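Long-range contact in UL37 (Suid herpesvirus 1, PDB 4K70), which is an inner tegument protein thought to help control viral trafficking; this chain is its N-terminal half: residues Asp146-Pro151 with Leu196-Met201. Numbering follows the deposited sequence.
With NA (sodium ion), chain T.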
ATOM      1  N   ASP A 146      -9.618   8.386  15.714  1.00 32.90           N
ATOM      2  CA  ASP A 146      -8.438   7.978  16.477  1.00 34.88           C
ATOM      3  C   ASP A 146      -7.198   8.801  16.119  1.00 37.21           C
ATOM      4  O   ASP A 146      -6.453   9.230  16.998  1.00 37.29           O
ATOM      5  CB  ASP A 146      -8.123   6.498  16.235  1.00 40.84           C
ATOM      6  CG  ASP A 146      -9.017   5.558  17.035  1.00 50.59           C
ATOM      7  OD1 ASP A 146      -9.507   5.947  18.126  1.00 45.35           O
ATOM      8  OD2 ASP A 146      -9.212   4.413  16.566  1.00 48.75           O
ATOM      9  N   VAL A 147      -6.970   9.006  14.824  1.00 37.56           N
ATOM     10  CA  VAL A 147      -5.780   9.736  14.376  1.00 37.11           C
ATOM     11  C   VAL A 147      -5.816  11.201  14.780  1.00 32.38           C
ATOM     12  O   VAL A 147      -4.799  11.783  15.143  1.00 36.31           O
ATOM     13  CB  VAL A 147      -5.596   9.660  12.861  1.00 36.24           C
ATOM     14  CG1 VAL A 147      -4.463  10.593  12.429  1.00 32.37           C
ATOM     15  CG2 VAL A 147      -5.306   8.235  12.437  1.00 34.60           C
ATOM     16  N   LEU A 148      -6.999  11.793  14.705  1.00 33.99           N
ATOM     17  CA  LEU A 148      -7.183  13.187  15.098  1.00 34.99           C
ATOM     18  C   LEU A 148      -6.826  13.393  16.571  1.00 37.80           C
ATOM     19  O   LEU A 148      -6.252  14.420  16.947  1.00 37.33           O
ATOM     20  CB  LEU A 148      -8.626  13.601  14.837  1.00 35.55           C
ATOM     21  CG  LEU A 148      -9.028  15.041  15.145  1.00 40.53           C
ATOM     22  CD1 LEU A 148      -8.488  15.989  14.097  1.00 38.36           C
ATOM     23  CD2 LEU A 148     -10.534  15.123  15.206  1.00 43.56           C
ATOM     24  N   ALA A 149      -7.158  12.399  17.397  1.00 39.33           N
ATOM     25  CA  ALA A 149      -6.878  12.457  18.827  1.00 39.48           C
ATOM     26  C   ALA A 149      -5.392  12.234  19.122  1.00 42.58           C
ATOM     27  O   ALA A 149      -4.818  12.899  19.987  1.00 42.45           O
ATOM     28  CB  ALA A 149      -7.736  11.446  19.573  1.00 39.04           C
ATOM     29  N   ALA A 150      -4.777  11.303  18.398  1.00 40.54           N
ATOM     30  CA  ALA A 150      -3.342  11.046  18.516  1.00 37.27           C
ATOM     31  C   ALA A 150      -2.721  11.010  17.124  1.00 39.82           C
ATOM     32  O   ALA A 150      -2.579   9.939  16.529  1.00 40.76           O
ATOM     33  CB  ALA A 150      -3.096   9.736  19.248  1.00 42.65           C
ATOM     34  N   PRO A 151      -2.355  12.190  16.595  1.00 39.72           N
ATOM     35  CA  PRO A 151      -1.897  12.347  15.206  1.00 40.33           C
ATOM     36  C   PRO A 151      -0.466  11.873  14.981  1.00 42.51           C
ATOM     37  O   PRO A 151       0.402  12.675  14.595  1.00 41.98           O
ATOM     38  CB  PRO A 151      -2.001  13.862  14.968  1.00 37.50           C
ATOM     39  CG  PRO A 151      -1.819  14.464  16.317  1.00 42.53           C
ATOM     40  CD  PRO A 151      -2.447  13.483  17.299  1.00 41.59           C
ATOM     41  N   LEU A 196      -0.515  14.422   9.263  1.00 21.53           N
ATOM     42  CA  LEU A 196       0.262  15.602   8.863  1.00 24.06           C
ATOM     43  C   LEU A 196      -0.574  16.882   8.881  1.00 28.15           C
ATOM     44  O   LEU A 196      -0.098  17.923   9.330  1.00 27.20           O
ATOM     45  CB  LEU A 196       0.911  15.389   7.496  1.00 19.99           C
ATOM     46  CG  LEU A 196       2.046  14.353   7.501  1.00 28.63           C
ATOM     47  CD1 LEU A 196       2.466  13.946   6.095  1.00 25.02           C
ATOM     48  CD2 LEU A 196       3.233  14.860   8.303  1.00 28.02           C
ATOM     49  N   ALA A 197      -1.820  16.815   8.405  1.00 22.57           N
ATOM     50  CA  ALA A 197      -2.659  18.010   8.410  1.00 22.82           C
ATOM     51  C   ALA A 197      -3.036  18.426   9.833  1.00 24.84           C
ATOM     52  O   ALA A 197      -3.091  19.617  10.158  1.00 26.11           O
ATOM     53  CB  ALA A 197      -3.914  17.809   7.546  1.00 24.83           C
ATOM     54  N   VAL A 198      -3.315  17.437  10.678  1.00 27.88           N
ATOM     55  CA  VAL A 198      -3.610  17.701  12.081  1.00 27.80           C
ATOM     56  C   VAL A 198      -2.460  18.433  12.756  1.00 26.64           C
ATOM     57  O   VAL A 198      -2.680  19.378  13.510  1.00 28.21           O
ATOM     58  CB  VAL A 198      -3.949  16.406  12.860  1.00 27.97           C
ATOM     59  CG1 VAL A 198      -4.198  16.714  14.334  1.00 30.90           C
ATOM     60  CG2 VAL A 198      -5.164  15.733  12.252  1.00 28.80           C
ATOM     61  N   ARG A 199      -1.229  18.013  12.483  1.00 25.91           N
ATOM     62  CA  ARG A 199      -0.092  18.704  13.068  1.00 30.46           C
ATOM     63  C   ARG A 199      -0.054  20.189  12.721  1.00 30.64           C
ATOM     64  O   ARG A 199       0.298  21.010  13.569  1.00 32.91           O
ATOM     65  CB  ARG A 199       1.217  18.012  12.706  1.00 31.26           C
ATOM     66  CG  ARG A 199       1.353  16.707  13.451  1.00 37.83           C
ATOM     67  CD  ARG A 199       2.780  16.224  13.566  1.00 44.43           C
ATOM     68  NE  ARG A 199       2.827  15.070  14.461  1.00 49.27           N
ATOM     69  CZ  ARG A 199       3.893  14.296  14.636  1.00 49.96           C
ATOM     70  NH1 ARG A 199       5.014  14.549  13.970  1.00 51.99           N
ATOM     71  NH2 ARG A 199       3.835  13.265  15.475  1.00 51.79           N
ATOM     72  N   GLN A 200      -0.432  20.536  11.491  1.00 31.81           N
ATOM     73  CA  GLN A 200      -0.474  21.942  11.074  1.00 26.97           C
ATOM     74  C   GLN A 200      -1.633  22.683  11.732  1.00 27.58           C
ATOM     75  O   GLN A 200      -1.486  23.824  12.160  1.00 28.92           O
ATOM     76  CB  GLN A 200      -0.598  22.057   9.551  1.00 29.54           C
ATOM     77  CG  GLN A 200       0.592  21.488   8.783  1.00 31.85           C
ATOM     78  CD  GLN A 200       1.888  22.191   9.128  1.00 35.25           C
ATOM     79  OE1 GLN A 200       2.380  22.098  10.250  1.00 43.51           O
ATOM     80  NE2 GLN A 200       2.445  22.908   8.162  1.00 42.82           N
ATOM     81  N   MET A 201      -2.794  22.040  11.794  1.00 25.15           N
ATOM     82  CA  MET A 201      -3.941  22.640  12.461  1.00 29.43           C
ATOM     83  C   MET A 201      -3.628  22.974  13.924  1.00 32.52           C
ATOM     84  O   MET A 201      -4.125  23.956  14.468  1.00 30.23           O
ATOM     85  CB  MET A 201      -5.148  21.713  12.388  1.00 27.30           C
ATOM     86  CG  MET A 201      -6.379  22.243  13.103  1.00 31.70           C
ATOM     87  SD  MET A 201      -7.808  21.142  12.952  1.00 29.69           S
ATOM     88  CE  MET A 201      -7.297  19.726  13.935  1.00 28.29           C
TER
HETATM   89 NA    NA T1018       2.461  25.107   7.776  1.00 47.21          NA
HETATM   90  O   HOH W   1       4.668  26.067   7.212  1.00 38.94           O
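Val198 meets the segment 146-151 with both of its methyl groups. Val198 CG1 lies anti to the backbone N (chi1 178°) and reaches the ring of Pro151, 3.7 Å from Pro151 CB and about as near to Pro151 CG. Val198 CG2 turns to Leu148, where it lies 3.8 Å from Leu148 CD1. Both partners cross the valine at about a right angle. Leu148 CG is also anti to its backbone N (chi1 -178°), and the second torsion then carries CD1 to the other helix. Leu148 CD1 also touches Met201 CE at 3.9 Å. Met201 is extended as far as SD and bends only at chi3 (69°), which turns CE back to the leucine. Arg199 flanks the apolar patch. Its chain is extended from CG to NE, and Pro151 O approaches the guanidinium obliquely, 3.4 Å from Arg199 NE.

The contact joins the C-terminal end of the short helix 144-149 to the last turns of helix 191-201 in an all-helical fold. Ala150 leaves the helical conformation, and Pro151 follows with its ring against the second helix.

Further out, Leu231 of helix 229-240 touches both Leu148 and Met201. Ile218 of helix 208-223 packs on Val198. A sodium ion is modelled beside Arg199 and Val153, its identity uncertain next to a guanidinium. Another sodium lies at the end of the Gln200 side chain, whose amide is probably turned over, so that its oxygen is the likelier ligand.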